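Local coordinates for protein possible prolidase (Bifidobacterium longum NCC2705, PDB 2P9B) that is a putative prolidase of the amidohydrolase family that probably hydrolyses carbon-nitrogen bonds, its substrate not established, at residues 408-411 / 416-419; 73-78 / 122-127. All coordinates share one frame; numbering follows the deposited sequence.

Contact 1. Residues 408-411 / 416-419; sequences ANPL and ALEH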
loop_
_atom_site.group_PDB
_atom_site.type_symbol
_atom_site.label_atom_id
_atom_site.label_comp_id
_atom_site.label_asym_id
_atom_site.label_seq_id
_atom_site.Cartn_x
_atom_site.Cartn_y
_atom_site.Cartn_z
ATOM N N ALA A 408 0.867 3.772 22.113
ATOM C CA ALA A 408 -0.450 4.307 22.436
ATOM C C ALA A 408 -1.488 3.695 21.501
ATOM O O ALA A 408 -1.135 3.052 20.512
ATOM C CB ALA A 408 -0.449 5.832 22.308
ATOM N N ASN A 409 -2.763 3.903 21.813
ATOM C CA ASN A 409 -3.848 3.349 21.007
ATOM C C ASN A 409 -4.172 4.227 19.800
ATOM O O ASN A 409 -4.639 5.356 19.950
ATOM C CB ASN A 409 -5.105 3.190 21.865
ATOM C CG ASN A 409 -6.181 2.385 21.174
ATOM O OD1 ASN A 409 -6.208 2.286 19.950
ATOM N ND2 ASN A 409 -7.086 1.812 21.959
ATOM N N PRO A 410 -3.946 3.709 18.580
ATOM C CA PRO A 410 -4.222 4.472 17.359
ATOM C C PRO A 410 -5.702 4.766 17.127
ATOM O O PRO A 410 -6.044 5.629 16.327
ATOM C CB PRO A 410 -3.619 3.597 16.264
ATOM C CG PRO A 410 -3.855 2.213 16.790
ATOM C CD PRO A 410 -3.450 2.359 18.252
ATOM N N LEU A 411 -6.578 4.049 17.824
ATOM C CA LEU A 411 -8.011 4.284 17.679
ATOM C C LEU A 411 -8.370 5.617 18.334
ATOM O O LEU A 411 -9.348 6.265 17.954
ATOM C CB LEU A 411 -8.810 3.148 18.323
ATOM C CG LEU A 411 -8.862 1.850 17.514
ATOM C CD1 LEU A 411 -9.416 0.713 18.352
ATOM C CD2 LEU A 411 -9.714 2.085 16.275
ATOM N N ALA A 416 -0.438 7.861 16.761
ATOM C CA ALA A 416 0.243 6.858 17.576
ATOM C C ALA A 416 1.023 5.940 16.634
ATOM O O ALA A 416 1.976 5.271 17.036
ATOM C CB ALA A 416 -0.773 6.045 18.367
ATOM N N LEU A 417 0.610 5.922 15.371
ATOM C CA LEU A 417 1.258 5.083 14.366
ATOM C C LEU A 417 2.613 5.624 13.916
ATOM O O LEU A 417 3.479 4.868 13.484
ATOM C CB LEU A 417 0.355 4.949 13.133
ATOM C CG LEU A 417 -1.013 4.278 13.281
ATOM C CD1 LEU A 417 -1.809 4.482 12.004
ATOM C CD2 LEU A 417 -0.846 2.789 13.567
ATOM N N GLU A 418 2.795 6.934 14.023
ATOM C CA GLU A 418 4.022 7.572 13.562
ATOM C C GLU A 418 5.327 7.033 14.145
ATOM O O GLU A 418 6.305 6.870 13.418
ATOM C CB GLU A 418 3.933 9.085 13.786
ATOM C CG GLU A 418 5.079 9.867 13.153
ATOM C CD GLU A 418 4.881 11.366 13.247
ATOM O OE1 GLU A 418 4.207 11.819 14.194
ATOM O OE2 GLU A 418 5.410 12.092 12.384
ATOM N N HIS A 419 5.346 6.753 15.443
ATOM C CA HIS A 419 6.564 6.249 16.071
ATOM C C HIS A 419 6.360 4.878 16.703
ATOM O O HIS A 419 6.022 4.767 17.883
ATOM C CB HIS A 419 7.062 7.237 17.133
ATOM C CG HIS A 419 7.293 8.621 16.610
ATOM N ND1 HIS A 419 6.286 9.558 16.511
ATOM C CD2 HIS A 419 8.411 9.219 16.133
ATOM C CE1 HIS A 419 6.774 10.673 15.997
ATOM N NE2 HIS A 419 8.062 10.494 15.759
#
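The pyrrolidine ring of P410 carries A416 over one face, with the methyl lying nearer the CA side of the ring, where CB of A416 is 3.9 Å from CA of P410. L417 approaches on that same side but farther out, off the CB corner, where its CG and CD2 both come to about 4.0 Å from CB of P410. The peptide group between A408 and N409 forms a second flat wall: CB of A416 stands 3.7 Å from the carbonyl O of A408, and the two alanine methyls meet at 4.0 Å between their CB atoms. The A416 methyl is thus set against the A408 carbonyl, the A408 methyl and the proline ring at once. In L417, CG sits beside the backbone N and anti to the carbonyl carbon (chi1 -63°), which brings the branch point itself to the ring. Away from A416, the N409 side chain closes an Asx turn around P410. Its OD1 accepts from the backbone N of L411 at 2.8 Å, with the donor lying 39° out of the carbonyl plane. Both segments belong to the loop joining the antiparallel strands 403-406 and 422-425, and the meeting brings its two limbs together. P410 and L417 also share L375 of helix 371-385, and both touch strand 68-78, through I68 and M70 respectively. Contacts between side chains across the limbs are all carbon on carbon, with one methyl against a carbonyl O, so cohesion depends on close fit rather than on directional bonds, while the polar tie of N409 acts within the first limb and helps set the turn that presents P410.

Contact 2. Residues 73-78 / 122-127; sequences LINAHT and TTLLES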
loop_
_atom_site.group_PDB
_atom_site.type_symbol
_atom_site.label_atom_id
_atom_site.label_comp_id
_atom_site.label_asym_id
_atom_site.label_seq_id
_atom_site.Cartn_x
_atom_site.Cartn_y
_atom_site.Cartn_z
ATOM N N LEU A 73 1.267 -2.599 9.235
ATOM C CA LEU A 73 0.608 -1.786 8.216
ATOM C C LEU A 73 0.996 -2.316 6.843
ATOM O O LEU A 73 2.015 -2.975 6.691
ATOM C CB LEU A 73 1.028 -0.313 8.327
ATOM C CG LEU A 73 0.557 0.456 9.569
ATOM C CD1 LEU A 73 1.136 1.864 9.559
ATOM C CD2 LEU A 73 -0.976 0.509 9.577
ATOM N N ILE A 74 0.158 -2.040 5.852
ATOM C CA ILE A 74 0.422 -2.462 4.480
ATOM C C ILE A 74 0.266 -1.230 3.606
ATOM O O ILE A 74 -0.675 -0.458 3.789
ATOM C CB ILE A 74 -0.595 -3.551 4.030
ATOM C CG1 ILE A 74 -0.434 -4.789 4.919
ATOM C CG2 ILE A 74 -0.376 -3.903 2.557
ATOM C CD1 ILE A 74 -1.382 -5.932 4.589
ATOM N N ASN A 75 1.196 -1.028 2.674
ATOM C CA ASN A 75 1.113 0.115 1.766
ATOM C C ASN A 75 0.981 -0.454 0.359
ATOM O O ASN A 75 1.909 -1.066 -0.159
ATOM C CB ASN A 75 2.364 0.995 1.862
ATOM C CG ASN A 75 2.191 2.319 1.135
ATOM O OD1 ASN A 75 1.585 2.370 0.067
ATOM N ND2 ASN A 75 2.721 3.391 1.713
ATOM N N ALA A 76 -0.182 -0.263 -0.258
ATOM C CA ALA A 76 -0.433 -0.819 -1.587
ATOM C C ALA A 76 0.106 -0.031 -2.770
ATOM O O ALA A 76 -0.111 -0.414 -3.921
ATOM C CB ALA A 76 -1.933 -1.046 -1.770
ATOM N N HIS A 77 0.810 1.063 -2.509
ATOM C CA HIS A 77 1.336 1.854 -3.613
ATOM C C HIS A 77 2.640 2.539 -3.219
ATOM O O HIS A 77 2.631 3.606 -2.615
ATOM C CB HIS A 77 0.289 2.887 -4.046
ATOM C CG HIS A 77 0.619 3.579 -5.330
ATOM N ND1 HIS A 77 -0.341 4.168 -6.126
ATOM C CD2 HIS A 77 1.801 3.776 -5.959
ATOM C CE1 HIS A 77 0.236 4.695 -7.189
ATOM N NE2 HIS A 77 1.535 4.472 -7.114
ATOM N N THR A 78 3.756 1.908 -3.571
ATOM C CA THR A 78 5.075 2.436 -3.242
ATOM C C THR A 78 6.046 2.402 -4.423
ATOM O O THR A 78 5.760 1.814 -5.465
ATOM C CB THR A 78 5.718 1.624 -2.088
ATOM O OG1 THR A 78 5.920 0.263 -2.507
ATOM C CG2 THR A 78 4.802 1.626 -0.858
ATOM N N THR A 122 13.647 -0.865 3.714
ATOM C CA THR A 122 13.928 -0.948 5.139
ATOM C C THR A 122 13.259 0.196 5.896
ATOM O O THR A 122 12.772 0.010 7.012
ATOM C CB THR A 122 15.446 -0.939 5.412
ATOM O OG1 THR A 122 16.037 -2.098 4.813
ATOM C CG2 THR A 122 15.722 -0.962 6.913
ATOM N N THR A 123 13.230 1.377 5.290
ATOM C CA THR A 123 12.587 2.532 5.914
ATOM C C THR A 123 11.096 2.234 6.097
ATOM O O THR A 123 10.532 2.483 7.159
ATOM C CB THR A 123 12.758 3.792 5.047
ATOM O OG1 THR A 123 14.141 4.159 5.026
ATOM C CG2 THR A 123 11.941 4.949 5.602
ATOM N N LEU A 124 10.465 1.702 5.056
ATOM C CA LEU A 124 9.050 1.349 5.127
ATOM C C LEU A 124 8.840 0.357 6.264
ATOM O O LEU A 124 7.951 0.540 7.098
ATOM C CB LEU A 124 8.577 0.739 3.801
ATOM C CG LEU A 124 8.192 1.745 2.720
ATOM C CD1 LEU A 124 8.386 1.142 1.333
ATOM C CD2 LEU A 124 6.748 2.178 2.939
ATOM N N LEU A 125 9.664 -0.685 6.313
ATOM C CA LEU A 125 9.533 -1.677 7.379
ATOM C C LEU A 125 9.704 -1.046 8.760
ATOM O O LEU A 125 8.897 -1.288 9.656
ATOM C CB LEU A 125 10.549 -2.810 7.192
ATOM C CG LEU A 125 10.499 -3.920 8.252
ATOM C CD1 LEU A 125 9.113 -4.558 8.257
ATOM C CD2 LEU A 125 11.563 -4.973 7.959
ATOM N N GLU A 126 10.740 -0.224 8.931
ATOM C CA GLU A 126 10.985 0.420 10.223
ATOM C C GLU A 126 9.828 1.319 10.648
ATOM O O GLU A 126 9.645 1.572 11.841
ATOM C CB GLU A 126 12.283 1.238 10.181
ATOM C CG GLU A 126 13.527 0.384 9.954
ATOM C CD GLU A 126 14.788 1.204 9.762
ATOM O OE1 GLU A 126 14.692 2.342 9.260
ATOM O OE2 GLU A 126 15.877 0.698 10.096
ATOM N N SER A 127 9.051 1.799 9.676
ATOM C CA SER A 127 7.917 2.662 9.974
ATOM C C SER A 127 6.705 1.814 10.361
ATOM O O SER A 127 5.650 2.349 10.701
ATOM C CB SER A 127 7.575 3.551 8.768
ATOM O OG SER A 127 6.888 2.837 7.751
#
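L124 projects from helix 113-126 toward the strand segment and divides its two methyls between two residues. CD1 meets CG2 of T78 at 4.2 Å, whereas CD2 lies 4.4 Å from ND2 of N75, a loose approach in which the methyl comes in obliquely above the ND2 end of the amide, neither in its plane nor squarely over its face. In T78, chi1 of 63° sets OG1 on a different side of CB from CG2, so the methyl meets L124 while the hydroxyl hydrogen-bonds to the carbonyl O of R133. The amide of N75 is held by its own partners: ND2 bonds to the hydroxyls of T344 and T356, and OD1 accepts from the backbone N of H77 at 3.0 Å, the donor tilted 16° from the carbonyl plane. This bond closes an Asx turn at the corner where the strand bends, which helps hold the backbone as it turns into H77. H77 may be part of a vacant metal site with H79 and D345, as the His-x-His at the end of the first barrel strand is in amidohydrolases, with an aspartate from a late strand. The helix is the connecting arm of a beta-alpha-beta crossover: strand 68-78 runs parallel to strand 129-134, and I132 of the latter touches both T78 and L124. L125, the next residue, turns elsewhere and packs on V423 and A425 of strand 422-425. At S127 the helix gives way to the loop entering strand 129-134. Its backbone N bonds to O of T123, and its hydroxyl folds back as a donor to the residue that makes the contact, OG lying 2.6 Å from the carbonyl O of L124.

Overall arrangement
Contact 2 lies in the core, about 7 Å from the centre of the chain and with every touching residue buried, whereas contact 1 is only partly buried, about 18 Å out. Their centres are 16 Å apart and their nearest atoms about 4 Å, without touching. Shared elements join them: strand 68-78 supplies one side of contact 2 and receives P410 and L417 of contact 1 nearer its start, and helix 371-385 touches both. The peripheral loop is held by compact apolar packing of neighbouring limbs; the core pairing is sparser, a single leucine against residues whose polar ends bond to other partners than the leucine, close to the possible metal site.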